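Coenzyme F420-dependent N(5),N(10)-methenyltetrahydromethanopterin reductase-related protein (Desulfurobacterium thermolithotrophum DSM 11699, PDB 6HUZ) binds the iron-guanylylpyridinol cofactor and, as a bacterial paralog of [Fe]-hydrogenase, uses tetrahydrofolate derivatives as substrates. Local coordinates at residues 104-115 and 135-146. Sequence-based numbering, arbitrary orientation.
Sequences LPYLVENAVICT and EGREDIGFSTMH
Arg137 reaches into the loop before strand 112-115 and grips Leu107 O end-on with two nitrogens. NH1 lies 3.0 Å from Leu107 O, and NH2 approaches the same oxygen from the same face of its plane. NH2 also bonds Val108 O weakly. Bends at chi2 and chi3 (-32° and -63°) turn the guanidinium so that its other edge meets Asp139. There the pairing is side-on: Arg137 NE and Asp139 OD1 form a salt bridge at 3.0 Å, and Arg137 NH2 bonds Asp139 OD2, both on syn lone pairs. The anti lone pair of Asp139 OD2 takes a nearly straight bond of 2.6 Å from Asn110 N, in the type II turn from Val108 to Ala111. With an alanine in place of Arg137, Leu107 O would probably lose both guanidinium donors and the Asp139 carboxylate its charged partner. The Glu109 carboxylate stacks on that of Asp139, with Glu109 OE1 3.6 Å from Asp139 OD2; the nearby Arg137 charge probably offsets the repulsion. A water lies within hydrogen-bonding distance of Glu109 OE2 and Asp139 OD1.

Ile140 CD1 sits over the centre of one guanidinium face and touches Leu104 CD1 at 3.7 Å. Ile113 CD1 touches both Ile140 CG2 and Phe142 CE2.

The backbones then run parallel, bonded from Gly141 N to Ala111 O (2.9 Å) through to Met145 N and Thr115 O.

Strand 141-144 is outermost on this side of the parallel Rossmann-type sheet, beside 112-115. Helix 121-127 packs against Thr115 and Phe142, helix 174-186 against Val112, Cys114 and Ser143. Beyond the strand, His146, hydrogen-bonded through NE2 to Asp204, touches the iron-guanylylpyridinol cofactor.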
loop_
_atom_site.group_PDB
_atom_site.type_symbol
_atom_site.label_atom_id
_atom_site.label_comp_id
_atom_site.label_asym_id
_atom_site.label_seq_id
_atom_site.Cartn_x
_atom_site.Cartn_y
_atom_site.Cartn_z
ATOM N N LEU A 104 -32.920 -4.944 -15.261
ATOM C CA LEU A 104 -33.360 -5.359 -13.927
ATOM C C LEU A 104 -34.831 -5.872 -13.827
ATOM O O LEU A 104 -35.049 -6.898 -13.195
ATOM C CB LEU A 104 -33.106 -4.203 -12.943
ATOM C CG LEU A 104 -33.146 -4.516 -11.466
ATOM C CD1 LEU A 104 -32.000 -5.422 -11.074
ATOM C CD2 LEU A 104 -33.047 -3.238 -10.670
ATOM N N PRO A 105 -35.852 -5.220 -14.415
ATOM C CA PRO A 105 -37.219 -5.754 -14.274
ATOM C C PRO A 105 -37.541 -6.978 -15.126
ATOM O O PRO A 105 -38.587 -7.593 -14.917
ATOM C CB PRO A 105 -38.127 -4.583 -14.706
ATOM C CG PRO A 105 -37.240 -3.561 -15.314
ATOM C CD PRO A 105 -35.814 -3.976 -15.212
ATOM N N TYR A 106 -36.672 -7.315 -16.095
ATOM C CA TYR A 106 -36.909 -8.428 -17.018
ATOM C C TYR A 106 -36.172 -9.725 -16.715
ATOM O O TYR A 106 -36.552 -10.745 -17.264
ATOM C CB TYR A 106 -36.526 -7.972 -18.418
ATOM C CG TYR A 106 -37.284 -6.741 -18.864
ATOM C CD1 TYR A 106 -38.522 -6.853 -19.484
ATOM C CD2 TYR A 106 -36.758 -5.466 -18.679
ATOM C CE1 TYR A 106 -39.220 -5.729 -19.915
ATOM C CE2 TYR A 106 -37.445 -4.332 -19.112
ATOM C CZ TYR A 106 -38.680 -4.472 -19.731
ATOM O OH TYR A 106 -39.401 -3.388 -20.181
ATOM N N LEU A 107 -35.120 -9.701 -15.876
ATOM C CA LEU A 107 -34.362 -10.914 -15.570
ATOM C C LEU A 107 -35.263 -11.931 -14.883
ATOM O O LEU A 107 -36.205 -11.542 -14.202
ATOM C CB LEU A 107 -33.111 -10.578 -14.724
ATOM C CG LEU A 107 -32.077 -9.701 -15.437
ATOM C CD1 LEU A 107 -31.053 -9.083 -14.437
ATOM C CD2 LEU A 107 -31.375 -10.458 -16.551
ATOM N N VAL A 108 -34.998 -13.231 -15.079
ATOM C CA VAL A 108 -35.826 -14.276 -14.474
ATOM C C VAL A 108 -35.689 -14.263 -12.977
ATOM O O VAL A 108 -34.687 -13.763 -12.454
ATOM C CB VAL A 108 -35.541 -15.702 -15.027
ATOM C CG1 VAL A 108 -35.595 -15.727 -16.550
ATOM C CG2 VAL A 108 -34.219 -16.266 -14.512
ATOM N N GLU A 109 -36.676 -14.813 -12.269
ATOM C CA GLU A 109 -36.582 -14.841 -10.812
ATOM C C GLU A 109 -35.261 -15.528 -10.390
ATOM O O GLU A 109 -34.861 -16.515 -11.003
ATOM C CB GLU A 109 -37.808 -15.533 -10.201
ATOM C CG GLU A 109 -37.920 -15.362 -8.691
ATOM C CD GLU A 109 -38.540 -14.057 -8.223
ATOM O OE1 GLU A 109 -38.986 -13.263 -9.083
ATOM O OE2 GLU A 109 -38.581 -13.831 -6.990
ATOM N N ASN A 110 -34.582 -14.969 -9.361
ATOM C CA ASN A 110 -33.307 -15.438 -8.801
ATOM C C ASN A 110 -32.125 -15.303 -9.771
ATOM O O ASN A 110 -31.111 -15.958 -9.576
ATOM C CB ASN A 110 -33.425 -16.862 -8.266
ATOM C CG ASN A 110 -34.553 -17.026 -7.272
ATOM O OD1 ASN A 110 -34.677 -16.278 -6.294
ATOM N ND2 ASN A 110 -35.407 -18.009 -7.496
ATOM N N ALA A 111 -32.235 -14.452 -10.804
ATOM C CA ALA A 111 -31.122 -14.251 -11.735
ATOM C C ALA A 111 -29.960 -13.566 -10.987
ATOM O O ALA A 111 -30.196 -12.935 -9.953
ATOM C CB ALA A 111 -31.551 -13.351 -12.880
ATOM N N VAL A 112 -28.722 -13.666 -11.506
ATOM C CA VAL A 112 -27.556 -13.007 -10.882
ATOM C C VAL A 112 -26.935 -12.085 -11.950
ATOM O O VAL A 112 -26.782 -12.492 -13.098
ATOM C CB VAL A 112 -26.523 -13.997 -10.251
ATOM C CG1 VAL A 112 -26.095 -15.080 -11.235
ATOM C CG2 VAL A 112 -25.290 -13.266 -9.648
ATOM N N ILE A 113 -26.616 -10.832 -11.572
ATOM C CA ILE A 113 -25.998 -9.847 -12.455
ATOM C C ILE A 113 -24.502 -9.875 -12.098
ATOM O O ILE A 113 -24.175 -9.780 -10.920
ATOM C CB ILE A 113 -26.614 -8.435 -12.218
ATOM C CG1 ILE A 113 -28.014 -8.353 -12.842
ATOM C CG2 ILE A 113 -25.696 -7.333 -12.752
ATOM C CD1 ILE A 113 -28.830 -7.122 -12.415
ATOM N N CYS A 114 -23.607 -10.011 -13.102
ATOM C CA CYS A 114 -22.168 -10.069 -12.880
ATOM C C CYS A 114 -21.458 -8.953 -13.561
ATOM O O CYS A 114 -21.726 -8.706 -14.733
ATOM C CB CYS A 114 -21.594 -11.398 -13.360
ATOM S SG CYS A 114 -22.306 -12.847 -12.569
ATOM N N THR A 115 -20.500 -8.303 -12.858
ATOM C CA THR A 115 -19.725 -7.266 -13.521
ATOM C C THR A 115 -18.418 -7.921 -13.918
ATOM O O THR A 115 -18.134 -9.055 -13.502
ATOM C CB THR A 115 -19.546 -6.039 -12.654
ATOM O OG1 THR A 115 -18.953 -6.400 -11.398
ATOM C CG2 THR A 115 -20.871 -5.274 -12.476
ATOM N N GLU A 135 -38.768 -2.089 -8.019
ATOM C CA GLU A 135 -39.167 -3.203 -8.898
ATOM C C GLU A 135 -39.353 -4.523 -8.144
ATOM O O GLU A 135 -39.623 -5.542 -8.775
ATOM C CB GLU A 135 -38.109 -3.371 -10.009
ATOM C CG GLU A 135 -37.867 -2.112 -10.837
ATOM C CD GLU A 135 -38.996 -1.754 -11.791
ATOM O OE1 GLU A 135 -38.990 -0.623 -12.330
ATOM O OE2 GLU A 135 -39.890 -2.603 -11.999
ATOM N N GLY A 136 -39.192 -4.507 -6.817
ATOM C CA GLY A 136 -39.338 -5.697 -5.982
ATOM C C GLY A 136 -38.409 -6.835 -6.381
ATOM O O GLY A 136 -38.803 -8.007 -6.317
ATOM N N ARG A 137 -37.168 -6.487 -6.797
ATOM C CA ARG A 137 -36.140 -7.444 -7.248
ATOM C C ARG A 137 -35.106 -7.828 -6.185
ATOM O O ARG A 137 -33.920 -7.989 -6.496
ATOM C CB ARG A 137 -35.439 -6.895 -8.511
ATOM C CG ARG A 137 -36.338 -6.880 -9.774
ATOM C CD ARG A 137 -37.389 -7.981 -9.882
ATOM N NE ARG A 137 -36.825 -9.332 -9.966
ATOM C CZ ARG A 137 -36.448 -9.933 -11.095
ATOM N NH1 ARG A 137 -36.548 -9.304 -12.257
ATOM N NH2 ARG A 137 -35.965 -11.167 -11.066
ATOM N N GLU A 138 -35.553 -8.032 -4.948
ATOM C CA GLU A 138 -34.648 -8.416 -3.860
ATOM C C GLU A 138 -34.116 -9.833 -4.066
ATOM O O GLU A 138 -33.253 -10.272 -3.321
ATOM C CB GLU A 138 -35.368 -8.333 -2.512
ATOM C CG GLU A 138 -35.687 -6.913 -2.098
ATOM C CD GLU A 138 -36.941 -6.324 -2.717
ATOM O OE1 GLU A 138 -37.623 -7.019 -3.509
ATOM O OE2 GLU A 138 -37.238 -5.150 -2.405
ATOM N N ASP A 139 -34.646 -10.548 -5.059
ATOM C CA ASP A 139 -34.225 -11.901 -5.381
ATOM C C ASP A 139 -32.995 -11.869 -6.279
ATOM O O ASP A 139 -32.274 -12.860 -6.372
ATOM C CB ASP A 139 -35.360 -12.630 -6.116
ATOM C CG ASP A 139 -35.680 -12.006 -7.460
ATOM O OD1 ASP A 139 -36.130 -10.838 -7.482
ATOM O OD2 ASP A 139 -35.471 -12.674 -8.483
ATOM N N ILE A 140 -32.764 -10.749 -6.968
ATOM C CA ILE A 140 -31.616 -10.661 -7.859
ATOM C C ILE A 140 -30.308 -10.648 -7.098
ATOM O O ILE A 140 -30.146 -9.896 -6.134
ATOM C CB ILE A 140 -31.724 -9.456 -8.820
ATOM C CG1 ILE A 140 -32.947 -9.671 -9.761
ATOM C CG2 ILE A 140 -30.423 -9.292 -9.615
ATOM C CD1 ILE A 140 -32.857 -9.017 -11.079
ATOM N N GLY A 141 -29.384 -11.489 -7.563
ATOM C CA GLY A 141 -28.056 -11.622 -6.993
ATOM C C GLY A 141 -27.025 -10.780 -7.712
ATOM O O GLY A 141 -27.175 -10.465 -8.888
ATOM N N PHE A 142 -25.967 -10.405 -7.003
ATOM C CA PHE A 142 -24.877 -9.584 -7.552
ATOM C C PHE A 142 -23.554 -10.230 -7.290
ATOM O O PHE A 142 -23.240 -10.519 -6.148
ATOM C CB PHE A 142 -24.885 -8.189 -6.920
ATOM C CG PHE A 142 -26.102 -7.434 -7.371
ATOM C CD1 PHE A 142 -27.303 -7.561 -6.698
ATOM C CD2 PHE A 142 -26.065 -6.643 -8.509
ATOM C CE1 PHE A 142 -28.422 -6.871 -7.118
ATOM C CE2 PHE A 142 -27.189 -5.970 -8.932
ATOM C CZ PHE A 142 -28.361 -6.092 -8.238
ATOM N N SER A 143 -22.772 -10.461 -8.336
ATOM C CA SER A 143 -21.457 -11.087 -8.197
ATOM C C SER A 143 -20.615 -10.695 -9.403
ATOM O O SER A 143 -20.872 -9.645 -9.992
ATOM C CB SER A 143 -21.603 -12.600 -8.098
ATOM O OG SER A 143 -20.367 -13.252 -7.865
ATOM N N THR A 144 -19.606 -11.500 -9.767
ATOM C CA THR A 144 -18.723 -11.163 -10.881
ATOM C C THR A 144 -18.280 -12.381 -11.657
ATOM O O THR A 144 -18.291 -13.499 -11.156
ATOM C CB THR A 144 -17.347 -10.489 -10.375
ATOM O OG1 THR A 144 -16.538 -11.415 -9.616
ATOM C CG2 THR A 144 -17.534 -9.224 -9.531
ATOM N N MET A 145 -17.854 -12.140 -12.900
ATOM C CA MET A 145 -17.285 -13.166 -13.756
ATOM C C MET A 145 -16.093 -12.413 -14.324
ATOM O O MET A 145 -15.995 -12.190 -15.521
ATOM C CB MET A 145 -18.273 -13.672 -14.824
ATOM C CG MET A 145 -19.244 -14.744 -14.275
ATOM S SD MET A 145 -18.519 -16.311 -13.714
ATOM C CE MET A 145 -18.088 -17.049 -15.208
ATOM N N HIS A 146 -15.184 -11.994 -13.412
ATOM C CA HIS A 146 -14.006 -11.224 -13.766
ATOM C C HIS A 146 -12.962 -12.170 -14.380
ATOM O O HIS A 146 -12.449 -13.051 -13.691
ATOM C CB HIS A 146 -13.458 -10.486 -12.542
ATOM C CG HIS A 146 -12.491 -9.409 -12.894
ATOM N ND1 HIS A 146 -11.495 -9.618 -13.830
ATOM C CD2 HIS A 146 -12.380 -8.151 -12.404
ATOM C CE1 HIS A 146 -10.801 -8.492 -13.870
ATOM N NE2 HIS A 146 -11.310 -7.578 -13.045
HETATM O O HOH W 1 -38.991 -10.914 -7.110
HETATM O O HOH W 2 -32.459 -15.319 -5.206
#